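Local coordinates for protein acyl-coenzyme A oxidase 1 (Yarrowia lipolytica, PDB 5Y9D) that catalyses the FAD-dependent oxidation of 2,3-saturated acyl-CoAs by molecular oxygen to (2E)-enoyl-CoAs and hydrogen peroxide, a step of peroxisomal fatty acid beta-oxidation, at residues S99-T104 with L111-L116. Numbering follows the deposited sequence.
Sequences SPYLVT and LWRAQL
Tyr101 and Arg113 form a stacked cation-pi pair that links the short helical turn 101-104 to helix 107-118, in the N-terminal region of this acyl-CoA oxidase. The pair illustrates how a guanidinium can lie flat on an aromatic ring rather than meeting it edge-on: the two planes are only 6° from parallel. Arg113 CZ sits 3.7 Å from the centroid of the Tyr101 ring, 17° off the ring normal, and NH1 is the atom that lies over the ring centre. The arginine leaves its helix extended, with CG anti to the backbone N (chi1 -167°), then bends at chi3, which helps bring the guanidinium flat against the ring, the two side chains crossing at about a right angle. The stack leaves NE of Arg113 able to form a salt bridge to Asp105, in the link between the two helices. Ile64 of helix 55-70 also packs on Arg113, while Ser67 of the same helix touches Tyr101. With Tyr101 replaced by an alanine, one face of the guanidinium would probably lose its aromatic cover and the group would be freer to tilt. Closest of all, Tyr101 CB comes within 3.5 Å of Arg113 NE.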
loop_
_atom_site.group_PDB
_atom_site.type_symbol
_atom_site.label_atom_id
_atom_site.label_comp_id
_atom_site.label_asym_id
_atom_site.label_seq_id
_atom_site.Cartn_x
_atom_site.Cartn_y
_atom_site.Cartn_z
ATOM N N SER A 99 -3.140 -31.135 7.319
ATOM C CA SER A 99 -4.437 -31.760 7.539
ATOM C C SER A 99 -4.574 -32.716 8.754
ATOM O O SER A 99 -5.643 -32.827 9.316
ATOM C CB SER A 99 -4.927 -32.425 6.246
ATOM O OG SER A 99 -4.181 -33.586 6.037
ATOM N N PRO A 100 -3.502 -33.387 9.190
ATOM C CA PRO A 100 -3.678 -34.153 10.434
ATOM C C PRO A 100 -4.145 -33.323 11.637
ATOM O O PRO A 100 -4.889 -33.816 12.511
ATOM C CB PRO A 100 -2.282 -34.681 10.717
ATOM C CG PRO A 100 -1.562 -34.617 9.405
ATOM C CD PRO A 100 -2.105 -33.405 8.727
ATOM N N TYR A 101 -3.723 -32.075 11.692
ATOM C CA TYR A 101 -4.103 -31.192 12.805
ATOM C C TYR A 101 -5.603 -30.794 12.849
ATOM O O TYR A 101 -6.090 -30.294 13.857
ATOM C CB TYR A 101 -3.198 -29.928 12.813
ATOM C CG TYR A 101 -1.709 -30.208 13.017
ATOM C CD1 TYR A 101 -1.251 -30.866 14.154
ATOM C CD2 TYR A 101 -0.755 -29.787 12.073
ATOM C CE1 TYR A 101 0.117 -31.114 14.355
ATOM C CE2 TYR A 101 0.601 -30.028 12.260
ATOM C CZ TYR A 101 1.037 -30.691 13.406
ATOM O OH TYR A 101 2.378 -30.930 13.603
ATOM N N LEU A 102 -6.341 -31.031 11.771
ATOM C CA LEU A 102 -7.779 -30.738 11.742
ATOM C C LEU A 102 -8.570 -31.714 12.631
ATOM O O LEU A 102 -9.717 -31.443 13.009
ATOM C CB LEU A 102 -8.314 -30.828 10.317
ATOM C CG LEU A 102 -7.576 -29.972 9.287
ATOM C CD1 LEU A 102 -7.834 -30.494 7.887
ATOM C CD2 LEU A 102 -7.971 -28.507 9.413
ATOM N N VAL A 103 -7.976 -32.863 12.927
ATOM C CA VAL A 103 -8.649 -33.877 13.707
ATOM C C VAL A 103 -8.333 -33.742 15.177
ATOM O O VAL A 103 -9.118 -34.181 15.995
ATOM C CB VAL A 103 -8.255 -35.300 13.242
ATOM C CG1 VAL A 103 -8.807 -36.363 14.188
ATOM C CG2 VAL A 103 -8.779 -35.539 11.834
ATOM N N THR A 104 -7.184 -33.172 15.526
ATOM C CA THR A 104 -6.791 -33.146 16.919
ATOM C C THR A 104 -6.938 -31.775 17.543
ATOM O O THR A 104 -7.136 -31.683 18.745
ATOM C CB THR A 104 -5.361 -33.691 17.128
ATOM O OG1 THR A 104 -4.404 -32.923 16.384
ATOM C CG2 THR A 104 -5.303 -35.153 16.689
ATOM N N LEU A 111 -7.179 -21.834 15.557
ATOM C CA LEU A 111 -6.966 -20.398 15.352
ATOM C C LEU A 111 -5.467 -20.106 15.271
ATOM O O LEU A 111 -4.990 -19.521 14.283
ATOM C CB LEU A 111 -7.591 -19.579 16.482
ATOM C CG LEU A 111 -9.128 -19.446 16.448
ATOM C CD1 LEU A 111 -9.706 -18.971 17.781
ATOM C CD2 LEU A 111 -9.590 -18.526 15.311
ATOM N N TRP A 112 -4.732 -20.541 16.302
ATOM C CA TRP A 112 -3.331 -20.175 16.454
ATOM C C TRP A 112 -2.461 -20.791 15.396
ATOM O O TRP A 112 -1.570 -20.167 14.882
ATOM C CB TRP A 112 -2.821 -20.508 17.854
ATOM C CG TRP A 112 -3.360 -19.571 18.942
ATOM C CD1 TRP A 112 -4.131 -18.428 18.770
ATOM C CD2 TRP A 112 -3.116 -19.669 20.339
ATOM N NE1 TRP A 112 -4.384 -17.840 19.982
ATOM C CE2 TRP A 112 -3.783 -18.582 20.962
ATOM C CE3 TRP A 112 -2.444 -20.590 21.135
ATOM C CZ2 TRP A 112 -3.774 -18.394 22.348
ATOM C CZ3 TRP A 112 -2.434 -20.399 22.521
ATOM C CH2 TRP A 112 -3.083 -19.307 23.106
ATOM N N ARG A 113 -2.728 -22.012 15.020
ATOM C CA ARG A 113 -1.903 -22.621 13.977
ATOM C C ARG A 113 -2.070 -21.903 12.648
ATOM O O ARG A 113 -1.116 -21.717 11.897
ATOM C CB ARG A 113 -2.270 -24.072 13.846
ATOM C CG ARG A 113 -1.313 -24.878 13.036
ATOM C CD ARG A 113 -1.881 -26.269 12.896
ATOM N NE ARG A 113 -2.103 -26.878 14.203
ATOM C CZ ARG A 113 -1.126 -27.270 15.010
ATOM N NH1 ARG A 113 0.131 -27.109 14.662
ATOM N NH2 ARG A 113 -1.397 -27.828 16.175
ATOM N N ALA A 114 -3.282 -21.480 12.375
ATOM C CA ALA A 114 -3.570 -20.690 11.171
ATOM C C ALA A 114 -2.952 -19.263 11.234
ATOM O O ALA A 114 -2.267 -18.825 10.307
ATOM C CB ALA A 114 -5.082 -20.648 10.932
ATOM N N GLN A 115 -3.137 -18.570 12.342
ATOM C CA GLN A 115 -2.558 -17.236 12.519
ATOM C C GLN A 115 -1.034 -17.227 12.415
ATOM O O GLN A 115 -0.464 -16.444 11.649
ATOM C CB GLN A 115 -3.008 -16.638 13.857
ATOM C CG GLN A 115 -4.478 -16.298 13.882
ATOM C CD GLN A 115 -5.067 -16.169 15.274
ATOM O OE1 GLN A 115 -4.359 -16.114 16.301
ATOM N NE2 GLN A 115 -6.382 -16.079 15.312
ATOM N N LEU A 116 -0.380 -18.126 13.147
ATOM C CA LEU A 116 1.083 -18.191 13.149
ATOM C C LEU A 116 1.665 -18.543 11.775
ATOM O O LEU A 116 2.695 -17.997 11.351
ATOM C CB LEU A 116 1.567 -19.189 14.173
ATOM C CG LEU A 116 1.141 -18.915 15.612
ATOM C CD1 LEU A 116 1.203 -20.195 16.442
ATOM C CD2 LEU A 116 2.004 -17.838 16.235
#